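Local atomic coordinates of Pre-mRNA splicing factor PRP8 (Cyanidioschyzon merolae, PDB entry 6NQI), a protein that probably works in pre-mRNA splicing by binding introns and the spliceosomal small nuclear RNAs, represented here by its RNase H-like domain. Residues A19-A24 / R128-R133; L38-V43 / P123-R128. All blocks are in the same frame, centred on the assembly; numbering follows the deposited sequence.

Interaction 1 of 2, residues A19-A24 / R128-R133; sequences AYRPHA and RTQTAR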
loop_
_atom_site.group_PDB
_atom_site.type_symbol
_atom_site.label_atom_id
_atom_site.label_comp_id
_atom_site.label_asym_id
_atom_site.label_seq_id
_atom_site.Cartn_x
_atom_site.Cartn_y
_atom_site.Cartn_z
ATOM N N ALA A 19 -11.047 0.257 2.309
ATOM C CA ALA A 19 -11.234 1.123 3.459
ATOM C C ALA A 19 -12.511 0.750 4.208
ATOM O O ALA A 19 -12.564 0.870 5.438
ATOM C CB ALA A 19 -11.250 2.585 3.014
ATOM N N TYR A 20 -13.536 0.312 3.489
ATOM C CA TYR A 20 -14.720 -0.290 4.075
ATOM C C TYR A 20 -14.728 -1.780 3.776
ATOM O O TYR A 20 -14.774 -2.178 2.609
ATOM C CB TYR A 20 -16.011 0.352 3.567
ATOM C CG TYR A 20 -17.235 -0.413 4.007
ATOM C CD1 TYR A 20 -17.711 -0.322 5.316
ATOM C CD2 TYR A 20 -17.916 -1.224 3.117
ATOM C CE1 TYR A 20 -18.829 -1.029 5.725
ATOM C CE2 TYR A 20 -19.032 -1.925 3.513
ATOM C CZ TYR A 20 -19.489 -1.830 4.816
ATOM O OH TYR A 20 -20.608 -2.555 5.187
ATOM N N ARG A 21 -14.719 -2.600 4.822
ATOM C CA ARG A 21 -14.962 -4.026 4.653
ATOM C C ARG A 21 -16.167 -4.398 5.505
ATOM O O ARG A 21 -16.230 -4.001 6.678
ATOM C CB ARG A 21 -13.740 -4.880 5.048
ATOM C CG ARG A 21 -12.573 -4.804 4.037
ATOM C CD ARG A 21 -11.544 -5.920 4.243
ATOM N NE ARG A 21 -11.033 -5.945 5.603
ATOM C CZ ARG A 21 -10.504 -7.018 6.168
ATOM N NH1 ARG A 21 -10.426 -8.148 5.475
ATOM N NH2 ARG A 21 -10.072 -6.964 7.423
ATOM N N PRO A 22 -17.177 -5.077 4.938
ATOM C CA PRO A 22 -18.403 -5.359 5.703
ATOM C C PRO A 22 -18.109 -5.925 7.083
ATOM O O PRO A 22 -17.452 -6.962 7.204
ATOM C CB PRO A 22 -19.141 -6.372 4.816
ATOM C CG PRO A 22 -18.680 -6.052 3.431
ATOM C CD PRO A 22 -17.221 -5.664 3.586
ATOM N N HIS A 23 -18.565 -5.220 8.123
ATOM C CA HIS A 23 -18.438 -5.663 9.516
ATOM C C HIS A 23 -16.998 -5.998 9.910
ATOM O O HIS A 23 -16.737 -6.963 10.630
ATOM C CB HIS A 23 -19.340 -6.854 9.813
ATOM C CG HIS A 23 -20.807 -6.614 9.593
ATOM N ND1 HIS A 23 -21.485 -7.074 8.482
ATOM C CD2 HIS A 23 -21.740 -6.039 10.390
ATOM C CE1 HIS A 23 -22.763 -6.752 8.586
ATOM N NE2 HIS A 23 -22.944 -6.127 9.736
ATOM N N ALA A 24 -16.047 -5.208 9.426
ATOM C CA ALA A 24 -14.661 -5.391 9.839
ATOM C C ALA A 24 -13.908 -4.095 9.603
ATOM O O ALA A 24 -14.311 -3.271 8.778
ATOM C CB ALA A 24 -13.982 -6.544 9.095
ATOM N N ARG A 128 -3.262 -8.226 12.637
ATOM C CA ARG A 128 -3.100 -6.940 13.303
ATOM C C ARG A 128 -4.289 -6.035 13.019
ATOM O O ARG A 128 -4.657 -5.210 13.862
ATOM C CB ARG A 128 -1.797 -6.270 12.883
ATOM C CG ARG A 128 -1.497 -4.974 13.616
ATOM C CD ARG A 128 -0.243 -4.345 13.035
ATOM N NE ARG A 128 0.311 -3.235 13.813
ATOM C CZ ARG A 128 1.536 -3.220 14.337
ATOM N NH1 ARG A 128 2.344 -4.265 14.179
ATOM N NH2 ARG A 128 1.956 -2.155 15.016
ATOM N N THR A 129 -4.946 -6.228 11.874
ATOM C CA THR A 129 -6.023 -5.336 11.466
ATOM C C THR A 129 -7.292 -5.577 12.256
ATOM O O THR A 129 -7.873 -4.632 12.801
ATOM C CB THR A 129 -6.316 -5.500 9.978
ATOM O OG1 THR A 129 -5.193 -5.075 9.207
ATOM C CG2 THR A 129 -7.564 -4.719 9.587
ATOM N N GLN A 130 -7.757 -6.828 12.317
ATOM C CA GLN A 130 -9.035 -7.068 12.991
ATOM C C GLN A 130 -8.976 -6.752 14.479
ATOM O O GLN A 130 -9.931 -6.201 15.036
ATOM C CB GLN A 130 -9.505 -8.492 12.766
ATOM C CG GLN A 130 -10.008 -8.683 11.366
ATOM C CD GLN A 130 -10.504 -10.079 11.127
ATOM O OE1 GLN A 130 -11.273 -10.628 11.932
ATOM N NE2 GLN A 130 -10.077 -10.672 10.013
ATOM N N THR A 131 -7.865 -7.057 15.130
ATOM C CA THR A 131 -7.732 -6.829 16.563
ATOM C C THR A 131 -7.472 -5.370 16.919
ATOM O O THR A 131 -7.365 -5.052 18.106
ATOM C CB THR A 131 -6.587 -7.694 17.111
ATOM O OG1 THR A 131 -5.439 -7.568 16.241
ATOM C CG2 THR A 131 -7.006 -9.172 17.244
ATOM N N ALA A 132 -7.363 -4.480 15.934
ATOM C CA ALA A 132 -7.096 -3.073 16.212
ATOM C C ALA A 132 -8.266 -2.427 16.959
ATOM O O ALA A 132 -9.436 -2.725 16.709
ATOM C CB ALA A 132 -6.808 -2.320 14.914
ATOM N N ARG A 133 -7.933 -1.488 17.847
ATOM C CA ARG A 133 -8.932 -0.756 18.606
ATOM C C ARG A 133 -9.024 0.714 18.222
ATOM O O ARG A 133 -10.043 1.349 18.517
ATOM C CB ARG A 133 -8.633 -0.858 20.115
ATOM C CG ARG A 133 -8.604 -2.299 20.632
ATOM C CD ARG A 133 -8.604 -2.418 22.151
ATOM N NE ARG A 133 -7.378 -1.958 22.803
ATOM C CZ ARG A 133 -6.331 -2.733 23.081
ATOM N NH1 ARG A 133 -6.339 -4.019 22.745
ATOM N NH2 ARG A 133 -5.276 -2.216 23.698
#
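R21, at the end of strand 11-21, extends its guanidinium toward T129 and Q130 near the C-terminal end of helix 123-130. With CG beside the backbone N (chi1 -73°) and a bend at chi3 (-55°), the chain brings NH2 to 4.0 Å from CG2 of T129. The two side chains pass at an oblique angle. NH2 also lies 4.3 Å from CG of Q130, so the carbon part of that glutamine meets the group. P22 and H23 are the central residues of a type II turn, closed by A24 N to R21 O at 3.0 Å; proline suits the second position because its ring restricts phi. A24 then points its methyl toward the helix without touching it, and so small a side chain leaves room for the arginine. Hydrogen bonds lie close by: NH2 of R21 bonds to N25 O, T129 OG1 to I125 O within its own helix, and T129 O to N25 ND2. M120 touches both R21 and T129. The guanidinium nitrogen NH2 therefore meets carbon atoms of the helix side chains, while it hydrogen-bonds to the hairpin itself; van der Waals packing joins the turn to the helix, and N25 provides the polar tie.

Interaction 2 of 2, residues L38-V43 / P123-R128; sequences LFVKIV and PEIRDR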
loop_
_atom_site.group_PDB
_atom_site.type_symbol
_atom_site.label_atom_id
_atom_site.label_comp_id
_atom_site.label_asym_id
_atom_site.label_seq_id
_atom_site.Cartn_x
_atom_site.Cartn_y
_atom_site.Cartn_z
ATOM N N LEU A 38 6.057 0.377 3.340
ATOM C CA LEU A 38 4.611 0.189 3.242
ATOM C C LEU A 38 3.907 0.823 4.439
ATOM O O LEU A 38 4.207 0.477 5.585
ATOM C CB LEU A 38 4.272 -1.299 3.134
ATOM C CG LEU A 38 2.780 -1.556 2.946
ATOM C CD1 LEU A 38 2.336 -1.049 1.598
ATOM C CD2 LEU A 38 2.417 -3.035 3.109
ATOM N N PHE A 39 2.975 1.754 4.168
ATOM C CA PHE A 39 2.142 2.397 5.186
ATOM C C PHE A 39 0.784 1.710 5.226
ATOM O O PHE A 39 -0.042 1.903 4.319
ATOM C CB PHE A 39 1.939 3.880 4.877
ATOM C CG PHE A 39 3.193 4.644 4.702
ATOM C CD1 PHE A 39 3.855 5.163 5.789
ATOM C CD2 PHE A 39 3.731 4.826 3.442
ATOM C CE1 PHE A 39 5.017 5.897 5.613
ATOM C CE2 PHE A 39 4.892 5.543 3.258
ATOM C CZ PHE A 39 5.536 6.077 4.346
ATOM N N VAL A 40 0.535 0.951 6.291
ATOM C CA VAL A 40 -0.762 0.336 6.537
ATOM C C VAL A 40 -1.515 1.239 7.499
ATOM O O VAL A 40 -1.076 1.460 8.638
ATOM C CB VAL A 40 -0.619 -1.081 7.108
ATOM C CG1 VAL A 40 -1.963 -1.745 7.168
ATOM C CG2 VAL A 40 0.311 -1.898 6.259
ATOM N N LYS A 41 -2.623 1.796 7.035
ATOM C CA LYS A 41 -3.482 2.611 7.878
ATOM C C LYS A 41 -4.773 1.830 8.115
ATOM O O LYS A 41 -5.597 1.701 7.206
ATOM C CB LYS A 41 -3.741 3.968 7.223
ATOM C CG LYS A 41 -4.789 4.784 7.920
ATOM C CD LYS A 41 -4.292 5.360 9.255
ATOM C CE LYS A 41 -5.289 6.388 9.805
ATOM N NZ LYS A 41 -4.851 6.948 11.113
ATOM N N ILE A 42 -4.945 1.299 9.318
ATOM C CA ILE A 42 -6.158 0.547 9.647
ATOM C C ILE A 42 -7.298 1.533 9.883
ATOM O O ILE A 42 -7.172 2.443 10.703
ATOM C CB ILE A 42 -5.933 -0.358 10.871
ATOM C CG1 ILE A 42 -4.677 -1.227 10.656
ATOM C CG2 ILE A 42 -7.139 -1.215 11.111
ATOM C CD1 ILE A 42 -4.229 -2.023 11.859
ATOM N N VAL A 43 -8.381 1.393 9.116
ATOM C CA VAL A 43 -9.586 2.223 9.225
ATOM C C VAL A 43 -10.592 1.497 10.125
ATOM O O VAL A 43 -11.158 0.465 9.743
ATOM C CB VAL A 43 -10.193 2.518 7.847
ATOM C CG1 VAL A 43 -11.506 3.289 7.986
ATOM C CG2 VAL A 43 -9.199 3.286 6.983
ATOM N N PRO A 123 -1.448 -13.026 6.598
ATOM C CA PRO A 123 -2.061 -13.251 7.917
ATOM C C PRO A 123 -1.580 -12.293 8.999
ATOM O O PRO A 123 -2.359 -11.950 9.898
ATOM C CB PRO A 123 -1.704 -14.716 8.229
ATOM C CG PRO A 123 -1.410 -15.330 6.899
ATOM C CD PRO A 123 -0.756 -14.228 6.117
ATOM N N GLU A 124 -0.324 -11.847 8.940
ATOM C CA GLU A 124 0.170 -10.907 9.941
ATOM C C GLU A 124 -0.619 -9.603 9.889
ATOM O O GLU A 124 -0.988 -9.048 10.928
ATOM C CB GLU A 124 1.661 -10.663 9.701
ATOM C CG GLU A 124 2.567 -10.585 10.921
ATOM C CD GLU A 124 3.852 -11.375 10.684
ATOM O OE1 GLU A 124 4.672 -10.944 9.816
ATOM O OE2 GLU A 124 4.049 -12.408 11.374
ATOM N N ILE A 125 -0.890 -9.110 8.674
ATOM C CA ILE A 125 -1.627 -7.862 8.479
ATOM C C ILE A 125 -3.092 -8.037 8.838
ATOM O O ILE A 125 -3.698 -7.189 9.499
ATOM C CB ILE A 125 -1.510 -7.384 7.019
ATOM C CG1 ILE A 125 -0.062 -7.148 6.599
ATOM C CG2 ILE A 125 -2.345 -6.121 6.826
ATOM C CD1 ILE A 125 0.661 -6.184 7.455
ATOM N N ARG A 126 -3.705 -9.096 8.326
ATOM C CA ARG A 126 -5.103 -9.355 8.636
ATOM C C ARG A 126 -5.313 -9.441 10.150
ATOM O O ARG A 126 -6.255 -8.844 10.694
ATOM C CB ARG A 126 -5.543 -10.614 7.900
ATOM C CG ARG A 126 -6.974 -10.983 8.056
ATOM C CD ARG A 126 -7.161 -12.402 7.541
ATOM N NE ARG A 126 -6.227 -13.328 8.184
ATOM C CZ ARG A 126 -6.103 -14.610 7.866
ATOM N NH1 ARG A 126 -6.858 -15.147 6.914
ATOM N NH2 ARG A 126 -5.220 -15.359 8.509
ATOM N N ASP A 127 -4.399 -10.126 10.844
ATOM C CA ASP A 127 -4.504 -10.316 12.283
ATOM C C ASP A 127 -4.249 -9.027 13.051
ATOM O O ASP A 127 -4.941 -8.752 14.046
ATOM C CB ASP A 127 -3.537 -11.406 12.726
ATOM C CG ASP A 127 -4.007 -12.790 12.323
ATOM O OD1 ASP A 127 -5.186 -12.905 11.910
ATOM O OD2 ASP A 127 -3.213 -13.764 12.420
ATOM N N ARG A 128 -3.262 -8.226 12.637
ATOM C CA ARG A 128 -3.100 -6.940 13.303
ATOM C C ARG A 128 -4.289 -6.035 13.019
ATOM O O ARG A 128 -4.657 -5.210 13.862
ATOM C CB ARG A 128 -1.797 -6.270 12.883
ATOM C CG ARG A 128 -1.497 -4.974 13.616
ATOM C CD ARG A 128 -0.243 -4.345 13.035
ATOM N NE ARG A 128 0.311 -3.235 13.813
ATOM C CZ ARG A 128 1.536 -3.220 14.337
ATOM N NH1 ARG A 128 2.344 -4.265 14.179
ATOM N NH2 ARG A 128 1.956 -2.155 15.016
#
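Packing of a helix on the face of a mixed sheet, as in the RNase H fold, brings strand 37-43 against helix 123-130. V40 and I42 both present their side chains to the helix, and I125 and R128, almost one helical turn apart, receive them. V40 stands opposite I125, with their CA atoms 8.5 Å apart. The V40 methyl CG1, anti to the backbone N (chi1 -172°), comes to 4.4 Å from CG2 of I125, a methyl-to-methyl meeting of two branched residues. The CB of I125 leaves the helix at an angle to the strand, and the branch end makes up the distance. Two residues on, I42 reaches further. Its CG1 lies beside the backbone N (chi1 -52°) and the chain extends from there, placing CD1 3.8 Å from O of R128, a carbon-to-carbonyl contact against the helix backbone. The same methyl lies 4.4 Å from CG of R128, so only the aliphatic root of this long side chain takes part. Arginine suits the margin here, since its methylenes can pack while the charged end continues outward, past S138 and W140. Beta-branched residues suit the strand as well as the interface. W29 and W140 also touch I125, joining this buried contact to the adjoining strands. Strand 37-43 is hydrogen-bonded on one flank to strand 24-32, as between K41 and I28, and on the other to strand 137-141, as between V40 and S138. F39 and K41 point to the other face, where M69 and H65 of helix 54-71 meet them, so this strand lies sandwiched between two helices.

Overall arrangement
Both contacts use helix 123-130 and reach the same mixed sheet, their centres about 9 Å apart. Along the chain the order is 19-24, 38-43, 123-128 and 128-133, so interaction 2 is nested inside the loop closed by interaction 1, and R128 belongs to both. Interaction 2 lies deeper and joins the helix to strand 37-43; interaction 1 lies farther from the centre, where the helix end meets the turn between strands 11-21 and 24-32. They touch directly, with CD1 of I42 3.8 Å from CA of T129. Together they hold one helix of the RNase H-like domain to an inner strand and a hairpin turn, with strand 24-32 lying between strands 11-21 and 37-43 in the sheet.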